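Local coordinates for protein type III effector HopU1 (Pseudomonas syringae pv. tomato, PDB 3U0J) that is a type III effector and ADP-ribosyltransferase, which probably transfers ADP-ribose from NAD+ to arginine side chains of target proteins such as the plant RNA-binding protein GRP7, at residues N122-Q127 and D138-K143; S131-E136 and M247-I252. All coordinates share one frame; numbering follows the deposited sequence.

From the N terminus, the chain runs through helix 116-126 into a long loop that ends at helix 145-162. Contact 1 folds the later part of this loop back onto the end of helix 116-126, with ten residues between the two segments. Part of that excursion, 131-136, reaches in contact 2 to the beginning of strand 248-257, closing a much longer circuit of 110 residues that includes helix 145-162 and strands of the five-stranded mixed sheet. The two closures cross, since their segments alternate along the chain. They adjoin where NE2 of Gln127 packs 4.2 Å from CA of Gly132. Together the contacts tie the helix end, the loop and the start of strand 248-257.

Contact 1: residues N122-Q127 and D138-K143; sequences NYLRLQ and DNHDEK
Tyr123 leaves the last turns of helix 116-126 with CG anti to its backbone N (chi1 164°), which carries its ring across to the loop so that the hydroxyl arrives tip first. There two polar groups meet the same oxygen. The backbone N of Asp141 donates to Tyr123 OH over 2.9 Å in a nearly straight bond (170°), and ND1 of His140 lies 3.3 Å from that OH in a second hydrogen bond. The two side chains cross obliquely, their ring planes 77° apart, with ND1 at the edge of the phenol ring. Leu124 CD2 covers one face of the imidazole, 4.1 Å from His140 CE1, while the amide carbon of Gln127 approaches the imidazole edge. CB of Asp141 rests 3.7 Å from Tyr123 CE2, and the Asp141 carboxylate turns back to its own chain, where Asp141 OD1 accepts from Lys143 N at 2.7 Å through its anti lone pair. Gln127 directs OE1 to the backbone N atoms of Glu129 and Asn130, and Ile148 of helix 145-162 touches Tyr123 and Leu124. Tyr123 thus joins the C-terminal end of helix 116-126 to the loop, whose Asx turn at Asp141 lies just ahead of helix 145-162 in the ADP-ribosyltransferase fold.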
loop_
_atom_site.group_PDB
_atom_site.type_symbol
_atom_site.label_atom_id
_atom_site.label_comp_id
_atom_site.label_asym_id
_atom_site.label_seq_id
_atom_site.Cartn_x
_atom_site.Cartn_y
_atom_site.Cartn_z
ATOM N N ASN A 122 8.843 -3.138 4.555
ATOM C CA ASN A 122 9.781 -4.034 5.204
ATOM C C ASN A 122 9.909 -3.760 6.699
ATOM O O ASN A 122 9.912 -4.694 7.512
ATOM C CB ASN A 122 11.140 -4.007 4.507
ATOM C CG ASN A 122 11.210 -4.995 3.362
ATOM O OD1 ASN A 122 10.193 -5.539 2.953
ATOM N ND2 ASN A 122 12.404 -5.235 2.844
ATOM N N TYR A 123 10.013 -2.482 7.053
ATOM C CA TYR A 123 10.041 -2.064 8.452
ATOM C C TYR A 123 8.818 -2.591 9.213
ATOM O O TYR A 123 8.947 -3.235 10.237
ATOM C CB TYR A 123 10.110 -0.535 8.576
ATOM C CG TYR A 123 9.763 -0.072 9.964
ATOM C CD1 TYR A 123 8.458 0.283 10.295
ATOM C CD2 TYR A 123 10.724 -0.030 10.964
ATOM C CE1 TYR A 123 8.129 0.696 11.577
ATOM C CE2 TYR A 123 10.405 0.371 12.250
ATOM C CZ TYR A 123 9.110 0.732 12.553
ATOM O OH TYR A 123 8.790 1.119 13.836
ATOM N N LEU A 124 7.623 -2.327 8.701
ATOM C CA LEU A 124 6.424 -2.833 9.355
ATOM C C LEU A 124 6.402 -4.351 9.510
ATOM O O LEU A 124 5.926 -4.844 10.530
ATOM C CB LEU A 124 5.161 -2.371 8.635
ATOM C CG LEU A 124 4.856 -0.886 8.747
ATOM C CD1 LEU A 124 3.759 -0.495 7.758
ATOM C CD2 LEU A 124 4.464 -0.555 10.161
ATOM N N ARG A 125 6.886 -5.093 8.505
ATOM C CA ARG A 125 6.865 -6.561 8.592
ATOM C C ARG A 125 7.894 -7.086 9.593
ATOM O O ARG A 125 7.680 -8.123 10.186
ATOM C CB ARG A 125 7.053 -7.270 7.235
ATOM C CG ARG A 125 6.548 -6.558 6.010
ATOM C CD ARG A 125 5.747 -7.448 5.058
ATOM N NE ARG A 125 6.574 -8.187 4.116
ATOM C CZ ARG A 125 6.110 -8.789 3.011
ATOM N NH1 ARG A 125 4.816 -8.718 2.697
ATOM N NH2 ARG A 125 6.944 -9.454 2.206
ATOM N N LEU A 126 9.007 -6.381 9.777
ATOM C CA LEU A 126 10.060 -6.845 10.683
ATOM C C LEU A 126 9.873 -6.369 12.113
ATOM O O LEU A 126 10.334 -6.994 13.058
ATOM C CB LEU A 126 11.430 -6.379 10.204
ATOM C CG LEU A 126 11.837 -6.871 8.815
ATOM C CD1 LEU A 126 13.240 -6.355 8.473
ATOM C CD2 LEU A 126 11.768 -8.411 8.710
ATOM N N GLN A 127 9.212 -5.239 12.260
ATOM C CA GLN A 127 9.081 -4.582 13.543
ATOM C C GLN A 127 8.564 -5.525 14.638
ATOM O O GLN A 127 7.523 -6.180 14.464
ATOM C CB GLN A 127 8.161 -3.384 13.367
ATOM C CG GLN A 127 7.768 -2.718 14.632
ATOM C CD GLN A 127 6.532 -3.335 15.226
ATOM O OE1 GLN A 127 6.270 -3.179 16.411
ATOM N NE2 GLN A 127 5.760 -4.044 14.404
ATOM N N ASP A 138 1.768 5.290 17.395
ATOM C CA ASP A 138 2.675 6.301 17.923
ATOM C C ASP A 138 3.849 5.698 18.695
ATOM O O ASP A 138 4.522 6.388 19.462
ATOM C CB ASP A 138 1.918 7.352 18.747
ATOM C CG ASP A 138 1.568 8.597 17.927
ATOM O OD1 ASP A 138 2.410 9.528 17.865
ATOM O OD2 ASP A 138 0.449 8.650 17.355
ATOM N N ASN A 139 4.094 4.411 18.469
ATOM C CA ASN A 139 5.225 3.715 19.069
ATOM C C ASN A 139 6.128 3.111 17.999
ATOM O O ASN A 139 6.775 2.086 18.226
ATOM C CB ASN A 139 4.754 2.617 20.035
ATOM C CG ASN A 139 4.217 3.174 21.350
ATOM O OD1 ASN A 139 4.825 4.054 21.971
ATOM N ND2 ASN A 139 3.073 2.648 21.789
ATOM N N HIS A 140 6.165 3.747 16.831
ATOM C CA HIS A 140 7.053 3.312 15.749
ATOM C C HIS A 140 8.328 4.176 15.685
ATOM O O HIS A 140 8.424 5.204 16.360
ATOM C CB HIS A 140 6.326 3.321 14.382
ATOM C CG HIS A 140 5.276 2.254 14.227
ATOM N ND1 HIS A 140 5.548 0.908 14.364
ATOM C CD2 HIS A 140 3.958 2.341 13.919
ATOM C CE1 HIS A 140 4.438 0.215 14.166
ATOM N NE2 HIS A 140 3.459 1.061 13.895
ATOM N N ASP A 141 9.291 3.737 14.870
ATOM C CA ASP A 141 10.554 4.438 14.603
ATOM C C ASP A 141 10.351 5.883 14.140
ATOM O O ASP A 141 9.697 6.137 13.130
ATOM C CB ASP A 141 11.362 3.657 13.548
ATOM C CG ASP A 141 12.772 4.225 13.314
ATOM O OD1 ASP A 141 12.934 5.466 13.182
ATOM O OD2 ASP A 141 13.724 3.411 13.232
ATOM N N GLU A 142 10.948 6.816 14.880
ATOM C CA GLU A 142 10.800 8.250 14.644
ATOM C C GLU A 142 11.017 8.623 13.176
ATOM O O GLU A 142 10.433 9.589 12.670
ATOM C CB GLU A 142 11.767 9.043 15.541
ATOM C CG GLU A 142 11.867 8.519 16.985
ATOM C CD GLU A 142 12.654 7.204 17.090
ATOM O OE1 GLU A 142 13.834 7.179 16.656
ATOM O OE2 GLU A 142 12.093 6.202 17.606
ATOM N N LYS A 143 11.854 7.857 12.492
ATOM C CA LYS A 143 12.207 8.200 11.132
ATOM C C LYS A 143 11.040 7.997 10.183
ATOM O O LYS A 143 10.722 8.879 9.401
ATOM C CB LYS A 143 13.419 7.400 10.676
ATOM C CG LYS A 143 14.749 8.103 10.923
ATOM C CD LYS A 143 15.828 7.096 11.328
ATOM C CE LYS A 143 15.580 5.721 10.694
ATOM N NZ LYS A 143 16.481 4.668 11.254
#

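Contact 2: residues S131-E136 and M247-I252; sequences SGREAE and MSEFVI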
loop_
_atom_site.group_PDB
_atom_site.type_symbol
_atom_site.label_atom_id
_atom_site.label_comp_id
_atom_site.label_asym_id
_atom_site.label_seq_id
_atom_site.Cartn_x
_atom_site.Cartn_y
_atom_site.Cartn_z
ATOM N N SER A 131 2.081 -4.093 18.553
ATOM C CA SER A 131 1.127 -5.052 18.015
ATOM C C SER A 131 1.119 -4.933 16.488
ATOM O O SER A 131 0.680 -5.845 15.772
ATOM C CB SER A 131 -0.277 -4.800 18.586
ATOM O OG SER A 131 -0.641 -3.428 18.521
ATOM N N GLY A 132 1.633 -3.807 16.001
ATOM C CA GLY A 132 1.613 -3.502 14.583
ATOM C C GLY A 132 0.284 -2.894 14.181
ATOM O O GLY A 132 0.090 -2.501 13.033
ATOM N N ARG A 133 -0.633 -2.812 15.143
ATOM C CA ARG A 133 -1.970 -2.263 14.901
ATOM C C ARG A 133 -2.078 -0.744 15.138
ATOM O O ARG A 133 -1.143 -0.124 15.664
ATOM C CB ARG A 133 -3.010 -3.034 15.716
ATOM C CG ARG A 133 -3.144 -4.479 15.277
ATOM C CD ARG A 133 -4.416 -5.097 15.812
ATOM N NE ARG A 133 -4.825 -6.284 15.062
ATOM C CZ ARG A 133 -4.225 -7.471 15.146
ATOM N NH1 ARG A 133 -3.169 -7.629 15.939
ATOM N NH2 ARG A 133 -4.677 -8.500 14.433
ATOM N N GLU A 134 -3.207 -0.157 14.724
ATOM C CA GLU A 134 -3.408 1.299 14.781
ATOM C C GLU A 134 -3.619 1.800 16.201
ATOM O O GLU A 134 -3.621 3.008 16.440
ATOM C CB GLU A 134 -4.593 1.751 13.920
ATOM C CG GLU A 134 -4.368 1.746 12.413
ATOM C CD GLU A 134 -5.598 2.233 11.657
ATOM O OE1 GLU A 134 -6.285 3.137 12.188
ATOM O OE2 GLU A 134 -5.882 1.715 10.546
ATOM N N ALA A 135 -3.822 0.881 17.142
ATOM C CA ALA A 135 -3.880 1.257 18.549
ATOM C C ALA A 135 -2.504 1.743 19.025
ATOM O O ALA A 135 -2.395 2.488 20.003
ATOM C CB ALA A 135 -4.364 0.094 19.392
ATOM N N GLU A 136 -1.456 1.331 18.315
ATOM C CA GLU A 136 -0.082 1.630 18.722
ATOM C C GLU A 136 0.778 2.326 17.648
ATOM O O GLU A 136 1.993 2.144 17.646
ATOM C CB GLU A 136 0.625 0.343 19.210
ATOM C CG GLU A 136 0.233 -0.110 20.627
ATOM C CD GLU A 136 0.865 -1.443 21.064
ATOM O OE1 GLU A 136 2.116 -1.548 21.118
ATOM O OE2 GLU A 136 0.096 -2.380 21.390
ATOM N N MET A 247 -1.775 -4.485 9.015
ATOM C CA MET A 247 -2.329 -5.637 9.734
ATOM C C MET A 247 -3.664 -6.142 9.199
ATOM O O MET A 247 -4.558 -6.500 9.975
ATOM C CB MET A 247 -2.454 -5.355 11.233
ATOM C CG MET A 247 -1.160 -5.612 11.996
ATOM S SD MET A 247 -0.520 -7.287 11.811
ATOM C CE MET A 247 1.214 -6.978 12.031
ATOM N N SER A 248 -3.793 -6.177 7.877
ATOM C CA SER A 248 -4.950 -6.797 7.257
ATOM C C SER A 248 -4.858 -8.311 7.381
ATOM O O SER A 248 -3.772 -8.900 7.295
ATOM C CB SER A 248 -5.043 -6.406 5.794
ATOM O OG SER A 248 -3.960 -6.967 5.093
ATOM N N GLU A 249 -6.009 -8.938 7.569
ATOM C CA GLU A 249 -6.073 -10.339 7.945
ATOM C C GLU A 249 -7.009 -11.090 7.003
ATOM O O GLU A 249 -8.111 -10.604 6.720
ATOM C CB GLU A 249 -6.606 -10.406 9.376
ATOM C CG GLU A 249 -5.990 -11.480 10.231
ATOM C CD GLU A 249 -5.883 -11.087 11.698
ATOM O OE1 GLU A 249 -5.816 -9.870 12.017
ATOM O OE2 GLU A 249 -5.847 -12.021 12.530
ATOM N N PHE A 250 -6.588 -12.267 6.526
ATOM C CA PHE A 250 -7.403 -13.047 5.568
ATOM C C PHE A 250 -7.534 -14.539 5.868
ATOM O O PHE A 250 -6.607 -15.180 6.360
ATOM C CB PHE A 250 -6.893 -12.883 4.133
ATOM C CG PHE A 250 -6.700 -11.456 3.722
ATOM C CD1 PHE A 250 -7.715 -10.762 3.080
ATOM C CD2 PHE A 250 -5.510 -10.797 4.002
ATOM C CE1 PHE A 250 -7.547 -9.441 2.718
ATOM C CE2 PHE A 250 -5.337 -9.477 3.643
ATOM C CZ PHE A 250 -6.360 -8.797 2.998
ATOM N N VAL A 251 -8.705 -15.078 5.551
ATOM C CA VAL A 251 -8.931 -16.511 5.542
ATOM C C VAL A 251 -8.659 -17.001 4.131
ATOM O O VAL A 251 -9.183 -16.436 3.165
ATOM C CB VAL A 251 -10.397 -16.820 5.857
ATOM C CG1 VAL A 251 -10.675 -18.307 5.723
ATOM C CG2 VAL A 251 -10.762 -16.310 7.244
ATOM N N ILE A 252 -7.849 -18.041 3.983
ATOM C CA ILE A 252 -7.704 -18.616 2.654
ATOM C C ILE A 252 -8.816 -19.618 2.399
ATOM O O ILE A 252 -8.785 -20.716 2.937
ATOM C CB ILE A 252 -6.358 -19.294 2.478
ATOM C CG1 ILE A 252 -5.244 -18.331 2.907
ATOM C CG2 ILE A 252 -6.195 -19.737 1.033
ATOM C CD1 ILE A 252 -3.887 -18.961 3.066
#
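Van der Waals packing centres on Met247, whose side chain folds back at chi2 (-57°) to lie along the backbone of 131-133. Met247 CG sits 3.5 Å from Gly132 O, and the terminal Met247 CE reaches 3.9 Å from the carbonyl O of Ser131. The aliphatic part of Arg133 crosses this side chain at about a right angle, with Arg133 CG and Met247 CG 4.0 Å apart. Gly132 adopts a positive phi (83°) and has no CB to stand between Met247 CE and the loop backbone. Val193 and Pro195 also touch Met247, which places it beside the edge strand 192-194.

Met247 immediately precedes strand 248-257, an inner strand of the five-stranded mixed sheet belonging to the ADP-ribosyltransferase fold. Strands 192-194 and 263-269 flank it; contact 2 joins its beginning to the loop between helices 116-126 and 145-162.

The ionic part lies farther out. From CG to NE the Arg133 chain is extended, and it carries the guanidinium past Met247 to Glu249, the second residue of the strand. NH2 of Arg133 forms a salt bridge with Glu249 OE1 at 3.0 Å. The carboxylate meets the edge of the guanidinium, but the two planes are turned 50° from each other, and a single nitrogen and a single oxygen make the close approach. Glu249 OE2 pairs with Arg191 NH1, so this carboxylate lies between two arginines, which would be expected to favour its ionised form.

Inside 131-136, Glu136 N donates to Arg133 O at 3.0 Å, while Ser131 OG is weakly bonded to Arg133 N and the Glu136 carboxylate.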